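Local coordinates for protein lipid II:glycine glycyltransferase (Staphylococcus aureus, PDB 6SNR) that probably adds the first glycine of the pentaglycine bridge to the lysine of lipid II, taking it from glycyl-tRNA, in staphylococcal cell-wall synthesis, at residues I6-H11 and Q25-A30; N215-L220 and G224-F229; L308-G313 and Y317-A322; T339-A344 and T350-G355. All coordinates share one frame; numbering follows the deposited sequence.

Interaction 1 of 4, residues I6-H11 and Q25-A30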
# COMPACT_ATOMS: atom_id res chain seq x y z
N ILE A 6 26.02 8.94 -11.04
CA ILE A 6 24.70 9.18 -11.67
C ILE A 6 23.88 10.13 -10.82
O ILE A 6 24.07 10.25 -9.59
CB ILE A 6 23.97 7.89 -12.01
CG1 ILE A 6 23.45 7.15 -10.76
CG2 ILE A 6 24.91 7.01 -12.77
CD1 ILE A 6 22.75 5.85 -11.11
N THR A 7 22.96 10.86 -11.46
CA THR A 7 22.19 11.83 -10.77
C THR A 7 21.12 11.16 -9.91
O THR A 7 20.86 9.96 -10.09
CB THR A 7 21.44 12.80 -11.73
OG1 THR A 7 20.47 12.08 -12.48
CG2 THR A 7 22.45 13.49 -12.68
N ASN A 8 20.50 11.92 -9.03
CA ASN A 8 19.32 11.37 -8.26
C ASN A 8 18.22 10.80 -9.19
O ASN A 8 17.68 9.70 -8.96
CB ASN A 8 18.72 12.42 -7.33
CG ASN A 8 19.57 12.72 -6.10
OD1 ASN A 8 20.72 12.34 -5.98
ND2 ASN A 8 18.99 13.44 -5.16
N GLN A 9 17.88 11.56 -10.25
CA GLN A 9 16.86 11.10 -11.17
C GLN A 9 17.26 9.84 -11.92
O GLN A 9 16.46 8.97 -12.15
CB GLN A 9 16.50 12.21 -12.16
CG GLN A 9 15.74 13.33 -11.53
CD GLN A 9 16.63 14.36 -10.97
OE1 GLN A 9 17.87 14.21 -10.93
NE2 GLN A 9 16.02 15.47 -10.57
N GLU A 10 18.53 9.74 -12.32
CA GLU A 10 19.04 8.56 -12.97
C GLU A 10 18.98 7.33 -12.07
O GLU A 10 18.61 6.27 -12.50
CB GLU A 10 20.46 8.82 -13.49
CG GLU A 10 20.47 9.80 -14.68
CD GLU A 10 21.86 10.31 -15.05
OE1 GLU A 10 22.83 10.32 -14.25
OE2 GLU A 10 21.96 10.79 -16.21
N HIS A 11 19.41 7.49 -10.83
CA HIS A 11 19.29 6.43 -9.80
C HIS A 11 17.85 5.99 -9.65
O HIS A 11 17.55 4.82 -9.73
CB HIS A 11 19.80 6.97 -8.46
CG HIS A 11 19.64 6.01 -7.33
ND1 HIS A 11 18.51 5.90 -6.53
CD2 HIS A 11 20.50 5.05 -6.89
CE1 HIS A 11 18.74 4.97 -5.60
NE2 HIS A 11 19.91 4.41 -5.84
N GLN A 25 14.62 2.29 -1.73
CA GLN A 25 15.86 2.68 -2.41
C GLN A 25 15.75 4.00 -3.20
O GLN A 25 16.73 4.40 -3.85
CB GLN A 25 16.41 1.58 -3.26
CG GLN A 25 16.97 0.40 -2.45
CD GLN A 25 18.30 0.81 -1.80
OE1 GLN A 25 18.43 1.06 -0.55
NE2 GLN A 25 19.22 0.96 -2.64
N LEU A 26 14.59 4.63 -3.16
CA LEU A 26 14.41 5.93 -3.87
C LEU A 26 15.02 7.07 -3.10
O LEU A 26 14.95 7.14 -1.86
CB LEU A 26 12.92 6.22 -4.14
CG LEU A 26 12.19 5.21 -5.02
CD1 LEU A 26 10.73 5.65 -5.19
CD2 LEU A 26 12.87 5.10 -6.38
N THR A 27 15.54 8.07 -3.84
CA THR A 27 16.12 9.20 -3.20
C THR A 27 15.17 10.00 -2.30
O THR A 27 15.57 10.50 -1.27
CB THR A 27 16.87 10.14 -4.18
OG1 THR A 27 15.92 10.82 -5.04
CG2 THR A 27 17.88 9.43 -5.01
N LYS A 28 13.88 10.14 -2.70
CA LYS A 28 12.94 10.88 -1.88
C LYS A 28 12.53 10.09 -0.62
O LYS A 28 12.13 10.69 0.36
CB LYS A 28 11.69 11.26 -2.70
CG LYS A 28 11.96 12.18 -3.85
CD LYS A 28 12.48 13.52 -3.40
CE LYS A 28 12.28 14.54 -4.53
NZ LYS A 28 10.84 14.68 -4.94
N TRP A 29 12.68 8.76 -0.67
CA TRP A 29 12.48 7.97 0.58
C TRP A 29 13.60 8.33 1.59
O TRP A 29 13.37 8.55 2.80
CB TRP A 29 12.47 6.50 0.31
CG TRP A 29 12.27 5.72 1.56
CD1 TRP A 29 13.24 5.11 2.31
CD2 TRP A 29 11.04 5.53 2.26
NE1 TRP A 29 12.68 4.57 3.42
CE2 TRP A 29 11.34 4.80 3.42
CE3 TRP A 29 9.71 5.92 2.02
CZ2 TRP A 29 10.36 4.40 4.31
CZ3 TRP A 29 8.75 5.55 2.91
CH2 TRP A 29 9.08 4.79 4.06
N ALA A 30 14.84 8.41 1.10
CA ALA A 30 15.93 8.89 1.99
C ALA A 30 15.65 10.24 2.57
O ALA A 30 15.92 10.48 3.75
CB ALA A 30 17.26 8.88 1.25
O HOH W 1 15.85 13.53 -4.98

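Interaction 2 of 4, residues N215-L220 and G224-F229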
# COMPACT_ATOMS: atom_id res chain seq x y z
N ASN A 215 5.60 14.32 6.35
CA ASN A 215 7.02 14.06 6.04
C ASN A 215 7.16 13.06 4.90
O ASN A 215 7.87 13.27 3.93
CB ASN A 215 7.69 13.51 7.27
CG ASN A 215 9.16 13.22 7.07
OD1 ASN A 215 9.92 14.12 6.73
ND2 ASN A 215 9.57 11.98 7.32
N ILE A 216 6.38 12.00 4.99
CA ILE A 216 6.36 11.03 3.88
C ILE A 216 5.70 11.60 2.60
O ILE A 216 6.23 11.54 1.46
CB ILE A 216 5.73 9.69 4.35
CG1 ILE A 216 4.33 9.84 4.94
CG2 ILE A 216 6.57 9.04 5.45
CD1 ILE A 216 3.81 8.58 5.59
N TYR A 217 4.54 12.20 2.75
CA TYR A 217 3.84 12.68 1.60
C TYR A 217 4.57 13.74 0.77
O TYR A 217 4.62 13.67 -0.47
CB TYR A 217 2.44 13.16 2.05
CG TYR A 217 1.50 13.58 0.94
CD1 TYR A 217 0.65 12.66 0.32
CD2 TYR A 217 1.42 14.89 0.53
CE1 TYR A 217 -0.22 13.05 -0.70
CE2 TYR A 217 0.55 15.30 -0.47
CZ TYR A 217 -0.29 14.38 -1.08
OH TYR A 217 -1.18 14.77 -2.07
N ASP A 218 5.13 14.74 1.45
CA ASP A 218 5.77 15.87 0.81
C ASP A 218 7.00 15.50 -0.01
O ASP A 218 7.35 16.18 -0.97
CB ASP A 218 6.22 16.89 1.87
CG ASP A 218 5.07 17.64 2.53
OD1 ASP A 218 3.92 17.58 2.06
OD2 ASP A 218 5.34 18.27 3.58
N ALA A 219 7.73 14.46 0.40
CA ALA A 219 8.89 14.03 -0.39
C ALA A 219 8.52 13.39 -1.71
O ALA A 219 9.13 13.62 -2.75
CB ALA A 219 9.74 13.06 0.42
N LEU A 220 7.53 12.51 -1.64
CA LEU A 220 7.22 11.65 -2.75
C LEU A 220 6.02 12.06 -3.65
O LEU A 220 5.94 11.63 -4.76
CB LEU A 220 7.01 10.25 -2.17
CG LEU A 220 8.33 9.58 -1.68
CD1 LEU A 220 8.04 8.82 -0.40
CD2 LEU A 220 8.85 8.65 -2.74
N GLY A 224 4.59 11.85 -7.99
CA GLY A 224 3.46 10.95 -8.16
C GLY A 224 3.65 9.62 -7.42
O GLY A 224 2.98 8.64 -7.69
N ASP A 225 4.65 9.58 -6.56
CA ASP A 225 4.99 8.38 -5.78
C ASP A 225 4.35 8.23 -4.40
O ASP A 225 4.64 7.25 -3.70
CB ASP A 225 6.52 8.26 -5.69
CG ASP A 225 7.15 8.05 -7.07
OD1 ASP A 225 6.52 7.38 -7.91
OD2 ASP A 225 8.31 8.49 -7.28
N ALA A 226 3.53 9.19 -4.01
CA ALA A 226 2.67 9.11 -2.83
C ALA A 226 1.35 9.77 -3.20
O ALA A 226 1.36 10.87 -3.76
CB ALA A 226 3.27 9.78 -1.65
N GLU A 227 0.23 9.10 -2.90
CA GLU A 227 -1.09 9.72 -3.02
C GLU A 227 -1.95 9.38 -1.82
O GLU A 227 -1.86 8.30 -1.25
CB GLU A 227 -1.79 9.23 -4.28
CG GLU A 227 -0.96 9.45 -5.55
CD GLU A 227 -1.01 10.88 -6.07
OE1 GLU A 227 -1.87 11.68 -5.65
OE2 GLU A 227 -0.18 11.18 -6.94
N LEU A 228 -2.81 10.34 -1.44
CA LEU A 228 -3.75 10.17 -0.38
C LEU A 228 -5.15 9.98 -0.97
O LEU A 228 -5.54 10.74 -1.86
CB LEU A 228 -3.76 11.39 0.51
CG LEU A 228 -4.83 11.45 1.62
CD1 LEU A 228 -4.58 10.39 2.66
CD2 LEU A 228 -4.91 12.85 2.23
N PHE A 229 -5.87 8.98 -0.48
CA PHE A 229 -7.26 8.74 -0.94
C PHE A 229 -8.13 8.91 0.28
O PHE A 229 -7.74 8.49 1.37
CB PHE A 229 -7.43 7.34 -1.56
CG PHE A 229 -6.74 7.18 -2.85
CD1 PHE A 229 -5.38 6.94 -2.88
CD2 PHE A 229 -7.41 7.32 -4.05
CE1 PHE A 229 -4.71 6.87 -4.07
CE2 PHE A 229 -6.74 7.21 -5.25
CZ PHE A 229 -5.37 6.98 -5.25
O HOH W 2 -2.71 12.75 -3.09

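Interaction 3 of 4, residues L308-G313 and Y317-A322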
# COMPACT_ATOMS: atom_id res chain seq x y z
N LEU A 308 -2.92 5.97 2.37
CA LEU A 308 -1.77 6.41 1.60
C LEU A 308 -1.24 5.29 0.70
O LEU A 308 -1.01 4.17 1.19
CB LEU A 308 -0.71 6.87 2.58
CG LEU A 308 -0.89 8.21 3.28
CD1 LEU A 308 0.14 8.39 4.41
CD2 LEU A 308 -0.78 9.36 2.30
N LEU A 309 -1.05 5.59 -0.59
CA LEU A 309 -0.65 4.67 -1.64
C LEU A 309 0.67 5.18 -2.21
O LEU A 309 0.76 6.33 -2.59
CB LEU A 309 -1.68 4.65 -2.77
CG LEU A 309 -1.45 3.75 -3.96
CD1 LEU A 309 -1.48 2.30 -3.53
CD2 LEU A 309 -2.46 4.02 -5.09
N MET A 310 1.71 4.34 -2.18
CA MET A 310 3.05 4.72 -2.70
C MET A 310 3.39 3.97 -3.93
O MET A 310 2.81 2.92 -4.22
CB MET A 310 4.14 4.40 -1.64
CG MET A 310 3.83 4.77 -0.23
SD MET A 310 3.29 6.45 0.02
CE MET A 310 1.66 6.16 0.57
N PHE A 311 4.39 4.43 -4.70
CA PHE A 311 4.82 3.76 -5.91
C PHE A 311 6.34 3.75 -6.05
O PHE A 311 7.02 4.71 -5.62
CB PHE A 311 4.34 4.46 -7.17
CG PHE A 311 2.84 4.44 -7.34
CD1 PHE A 311 2.04 5.42 -6.79
CD2 PHE A 311 2.28 3.42 -8.04
CE1 PHE A 311 0.63 5.38 -6.95
CE2 PHE A 311 0.90 3.36 -8.21
CZ PHE A 311 0.08 4.33 -7.66
N ALA A 312 6.81 2.71 -6.69
CA ALA A 312 8.19 2.61 -7.19
C ALA A 312 8.18 1.85 -8.48
O ALA A 312 8.31 0.64 -8.51
CB ALA A 312 9.11 1.95 -6.13
N GLY A 313 7.94 2.55 -9.60
CA GLY A 313 7.83 1.86 -10.85
C GLY A 313 6.59 1.00 -10.92
O GLY A 313 5.48 1.49 -10.59
N TYR A 317 2.23 0.28 -3.31
CA TYR A 317 2.19 -0.09 -1.88
C TYR A 317 1.05 0.59 -1.14
O TYR A 317 0.95 1.81 -1.15
CB TYR A 317 3.49 0.29 -1.15
CG TYR A 317 4.79 -0.12 -1.83
CD1 TYR A 317 5.28 0.60 -2.92
CD2 TYR A 317 5.56 -1.16 -1.35
CE1 TYR A 317 6.44 0.24 -3.52
CE2 TYR A 317 6.74 -1.55 -1.97
CZ TYR A 317 7.22 -0.80 -3.03
OH TYR A 317 8.40 -1.11 -3.66
N TYR A 318 0.21 -0.21 -0.47
CA TYR A 318 -0.76 0.29 0.49
C TYR A 318 -0.03 0.46 1.81
O TYR A 318 0.24 -0.50 2.51
CB TYR A 318 -1.92 -0.75 0.60
CG TYR A 318 -2.81 -0.54 1.81
CD1 TYR A 318 -3.60 0.58 1.93
CD2 TYR A 318 -2.83 -1.44 2.83
CE1 TYR A 318 -4.44 0.79 3.01
CE2 TYR A 318 -3.68 -1.27 3.92
CZ TYR A 318 -4.49 -0.16 3.99
OH TYR A 318 -5.34 0.08 5.09
N LEU A 319 0.34 1.69 2.13
CA LEU A 319 1.26 1.98 3.23
C LEU A 319 0.55 2.12 4.57
O LEU A 319 0.98 1.55 5.55
CB LEU A 319 2.06 3.25 2.91
CG LEU A 319 3.59 3.33 3.00
CD1 LEU A 319 4.09 4.55 3.76
CD2 LEU A 319 4.28 2.07 3.50
N TYR A 320 -0.55 2.87 4.61
CA TYR A 320 -1.31 3.14 5.81
C TYR A 320 -2.77 3.33 5.42
O TYR A 320 -3.06 3.93 4.39
CB TYR A 320 -0.84 4.44 6.51
CG TYR A 320 0.53 4.37 7.15
CD1 TYR A 320 0.70 3.77 8.36
CD2 TYR A 320 1.63 4.98 6.54
CE1 TYR A 320 1.96 3.70 8.97
CE2 TYR A 320 2.90 4.92 7.12
CZ TYR A 320 3.05 4.29 8.33
OH TYR A 320 4.28 4.22 8.92
N GLY A 321 -3.68 2.85 6.27
CA GLY A 321 -5.12 3.08 6.11
C GLY A 321 -5.82 3.34 7.43
O GLY A 321 -5.31 2.92 8.48
N ALA A 322 -6.94 4.04 7.40
CA ALA A 322 -7.66 4.42 8.63
C ALA A 322 -9.12 4.52 8.32
O ALA A 322 -9.50 4.78 7.17
CB ALA A 322 -7.15 5.74 9.20

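Interaction 4 of 4, residues T339-A344 and T350-G355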
# COMPACT_ATOMS: atom_id res chain seq x y z
N THR A 339 -10.78 0.78 -5.57
CA THR A 339 -10.48 2.03 -6.29
C THR A 339 -8.95 2.26 -6.39
O THR A 339 -8.46 2.62 -7.47
CB THR A 339 -11.18 3.23 -5.65
OG1 THR A 339 -12.61 2.99 -5.65
CG2 THR A 339 -10.91 4.44 -6.45
N MET A 340 -8.25 2.00 -5.29
CA MET A 340 -6.80 2.26 -5.23
C MET A 340 -6.05 1.27 -6.10
O MET A 340 -5.08 1.65 -6.78
CB MET A 340 -6.26 2.25 -3.78
CG MET A 340 -6.69 3.49 -3.00
SD MET A 340 -5.92 3.63 -1.38
CE MET A 340 -6.44 2.13 -0.63
N MET A 341 -6.52 0.04 -6.16
CA MET A 341 -5.90 -0.95 -7.02
C MET A 341 -6.06 -0.53 -8.46
O MET A 341 -5.11 -0.61 -9.25
CB MET A 341 -6.48 -2.32 -6.80
CG MET A 341 -6.09 -2.97 -5.49
SD MET A 341 -7.01 -4.54 -5.33
CE MET A 341 -6.48 -5.10 -3.72
N LYS A 342 -7.26 -0.09 -8.84
CA LYS A 342 -7.48 0.36 -10.21
C LYS A 342 -6.62 1.59 -10.56
O LYS A 342 -6.04 1.61 -11.65
CB LYS A 342 -8.98 0.61 -10.48
CG LYS A 342 -9.79 -0.68 -10.50
CD LYS A 342 -11.27 -0.38 -10.83
CE LYS A 342 -11.82 0.77 -9.99
NZ LYS A 342 -13.28 1.04 -10.22
N TYR A 343 -6.51 2.56 -9.64
CA TYR A 343 -5.70 3.75 -9.83
C TYR A 343 -4.24 3.33 -10.01
O TYR A 343 -3.54 3.84 -10.88
CB TYR A 343 -5.78 4.71 -8.62
CG TYR A 343 -4.88 5.91 -8.76
CD1 TYR A 343 -3.56 5.88 -8.36
CD2 TYR A 343 -5.35 7.07 -9.34
CE1 TYR A 343 -2.75 6.97 -8.53
CE2 TYR A 343 -4.54 8.17 -9.52
CZ TYR A 343 -3.24 8.13 -9.07
OH TYR A 343 -2.40 9.21 -9.24
N ALA A 344 -3.81 2.41 -9.19
CA ALA A 344 -2.42 1.96 -9.22
C ALA A 344 -2.13 1.32 -10.60
O ALA A 344 -1.10 1.61 -11.23
CB ALA A 344 -2.12 0.97 -8.09
N THR A 350 1.98 -3.07 -11.57
CA THR A 350 1.47 -4.42 -11.82
C THR A 350 1.31 -5.26 -10.57
O THR A 350 0.73 -6.38 -10.65
CB THR A 350 2.36 -5.18 -12.83
OG1 THR A 350 3.67 -5.29 -12.27
CG2 THR A 350 2.41 -4.43 -14.16
N THR A 351 1.80 -4.77 -9.42
CA THR A 351 1.57 -5.37 -8.12
C THR A 351 1.13 -4.32 -7.11
O THR A 351 1.52 -3.18 -7.20
CB THR A 351 2.79 -6.15 -7.57
OG1 THR A 351 3.94 -5.31 -7.59
CG2 THR A 351 3.06 -7.38 -8.40
N TYR A 352 0.34 -4.75 -6.15
CA TYR A 352 -0.24 -3.92 -5.09
C TYR A 352 0.05 -4.64 -3.77
O TYR A 352 -0.45 -5.73 -3.48
CB TYR A 352 -1.73 -3.75 -5.34
CG TYR A 352 -2.50 -2.89 -4.39
CD1 TYR A 352 -3.06 -3.40 -3.20
CD2 TYR A 352 -2.75 -1.56 -4.69
CE1 TYR A 352 -3.79 -2.60 -2.35
CE2 TYR A 352 -3.47 -0.76 -3.85
CZ TYR A 352 -4.01 -1.27 -2.69
OH TYR A 352 -4.74 -0.48 -1.85
N ASP A 353 0.99 -4.08 -3.00
CA ASP A 353 1.58 -4.72 -1.84
C ASP A 353 0.92 -4.21 -0.56
O ASP A 353 1.02 -3.03 -0.19
CB ASP A 353 3.10 -4.42 -1.88
CG ASP A 353 3.89 -5.17 -0.87
OD1 ASP A 353 3.35 -5.69 0.12
OD2 ASP A 353 5.13 -5.17 -1.05
N PHE A 354 0.24 -5.12 0.16
CA PHE A 354 -0.38 -4.79 1.43
C PHE A 354 0.56 -4.78 2.63
O PHE A 354 0.13 -4.55 3.76
CB PHE A 354 -1.49 -5.80 1.74
CG PHE A 354 -2.77 -5.55 1.01
CD1 PHE A 354 -2.98 -6.10 -0.23
CD2 PHE A 354 -3.83 -4.90 1.64
CE1 PHE A 354 -4.19 -5.92 -0.89
CE2 PHE A 354 -5.06 -4.73 0.98
CZ PHE A 354 -5.22 -5.23 -0.27
N GLY A 355 1.84 -5.10 2.39
CA GLY A 355 2.85 -5.13 3.43
C GLY A 355 2.87 -6.42 4.25
O GLY A 355 2.34 -7.44 3.81

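Interaction 1 of 4, residues I6-H11 and Q25-A30
Thr27 and His11 give up the most surface here, with Asn8 next, and the methyl of Thr27 is what brings the three together. CG2 of Thr27 lies 3.9 Å from CG of Asn8, the two side chains meeting at a slant. The same methyl reaches the imidazole of His11, 3.9 Å from ND1, neither squarely over the ring nor at its rim. With CG lying opposite the backbone N (chi1 176°), the His11 ring is carried across toward the 25-30 segment.

Threonine suits this place because its two branches do different work. While CG2 packs, OG1 turns to a bridging water that donates to it over 2.7 Å. That water in turn accepts from ND2 of Asn8 at 3.1 Å, so the two helix starts are tied through one shared solvent molecule. OG1 also bonds the carboxylate of Asp12, and OD1 of Asn8 is taken by Arg42.

Both segments open helices. Thr7 N-caps the first: its OG1 accepts from Glu10 N at 3.0 Å, and Thr7 N donates back to Glu10 OE1 at 2.8 Å, a capping box that satisfies amides at the helix start. Leu26 is the N-cap residue of the second helix.

The contact therefore joins the first turns of helices 8-17 and 27-33. Both are laid against the antiparallel strands 39-47 and 50-61, where His11 and Thr27 touch Arg42, His11 packs on Val54, and Thr27 rests on Gln56.

Interaction 2 of 4, residues N215-L220 and G224-F229
The ring of Tyr217 turns an edge to the strand: CE1 lies 3.8 Å from N of Leu228, near the ring plane. Also at the edge and in plane are a bridging water and OD1 of Asp218, which pairs with Arg186. Obliquely to the ring come the carbonyl of Ala226 and CA of Glu227, and the imidazole of His221 stacks with it. With CG set opposite the backbone N (chi1 -175°), the ring leaves helix 210-220 and reaches across to the strand, CE1 also touching CB of Leu228 at 4.1 Å.

Nearer the helix end, Leu220 packs its CB on CB of Ala226, 3.8 Å away; the alanine methyl also lies 4.1 Å from Leu220 C, a small side chain close against the last turn. CD2 of Leu220 meets CB of Asp225, the two side chains crossing at about a right angle, while the Asp225 carboxylate pairs with Lys16.

The helix finishes in a Schellman motif, with Gly224 as C-prime residue at a positive phi of 82°, a conformation glycine adopts readily. Asp225 N donates to Leu220 O over 3.0 Å, bent at 138°, and Gly224 N bonds His221 O. The chain can then turn straight into strand 226-233.

The water accepts from Tyr217 OH at 2.7 Å and from Leu228 N at 2.9 Å, and donates to OE1 of Glu227. It thus satisfies three polar groups at a largely apolar seam, and probably helps fix the phenol's rotation.

Interaction 3 of 4, residues L308-G313 and Y317-A322
Met310 N gives Tyr317 O a hydrogen bond of 2.8 Å, and Tyr317 N answers to Met310 O at 2.9 Å, the two bonds of an antiparallel hydrogen-bonded pair in a beta hairpin built from strands 302-312 and 315-323. The first is nearly straight, 167° at the hydrogen, and lies in the carbonyl plane; the second is more bent and tilted. Further along, Leu308 N donates to Tyr320 O at 2.9 Å, while Leu308 O accepts from Leu319 N rather than from Tyr320.

The mismatch is a beta bulge. Leu309 pairs with Tyr318 but Leu308 with Tyr320, leaving Leu319 as the extra residue, with helix-like backbone angles. CG of Leu319 lies 3.5 Å from CG of Met310, the side chains crossing at about a right angle. Methionine suits the place because its chain, bent beyond CG, can wrap round this branch, with CE also reaching CB of Leu319.

The face carrying Met310 and Tyr317 also holds Leu308 and Tyr320; CD1 of Leu308 touches CD2 of Tyr320 at 4.3 Å. Helices 189-202 and 210-220 cover this end of the face, and Tyr320 OH bonds Tyr212. The Tyr317 ring puts its edge to the backbone of Met310 to Ala312 and ends on a hydroxyl bonded to the Asp22 carboxylate and Leu23 N; CB of Ala312 sits 4.1 Å from CE1 of Tyr317.

At the bulge itself, the backbone N of Tyr320 is buried without any partner.

Interaction 4 of 4, residues T339-A344 and T350-G355
A beta-alpha-beta crossover, made of strand 315-323, helix 332-347 and strand 351-356, is closed by the packing of its helix on its second strand. Tyr352 is the strand's main contribution, with Met341 set over its ring. CG of Met341 stands 3.6 Å from the ring centroid and only 4° off the normal, a CH-pi contact made almost at the centre of the face. SD follows 4.8 Å from the same centroid, making this a Met-aromatic pair.

Beyond CG the Met341 chain is extended (chi2 175°), which carries CE past Tyr352 to the rim of the next ring, 3.7 Å from CZ of Phe354. An unbranched, flexible methionine can thus span two aromatic groups. The two rings also meet each other, CE1 of Tyr352 lying above a face of Phe354 near its rim. At the Tyr352 edge sits the methyl of Ala344, a small residue that lets the helix come close, its CB 4.3 Å from CD2 of Tyr352.

The phenol end is bordered by Met340, with CE 3.3 Å from Tyr352 OH, and the hydroxyl is bonded to Gln337 of the same helix. On the strand, Asp353 OD1 accepts from Gly355 N at 2.8 Å, an Asx turn.

Sulfur and methylene groups on aromatic carbon make this mostly a dispersion contact, whose one buried hydroxyl is satisfied by a glutamine one turn before Met341.

In the fold
From the N terminus the four contacts come in series; none nests within or crosses another. Interaction 1 closes a 13-residue connection that includes the rest of helix 8-17, beside the sheet of strands 39-47 and 50-61. Interaction 2 closes a tight helix-to-strand turn, interaction 3 a hairpin, and interaction 4 the return of a crossover; all three reach the sheet of strands 226-233, 302-312, 315-323 and 351-356. Helix 27-33 links 1 to 2, Lys28 reaching Ala219 and Trp29 touching Leu220, while Leu26 touches Ala312 of 3. Backbone bonds then run from Glu227 to Leu309 and from Tyr318 to Asp353, stitching 2, 3 and 4 across neighbouring strands. Interactions 1 and 4 stay about 12 Å apart at their nearest atoms.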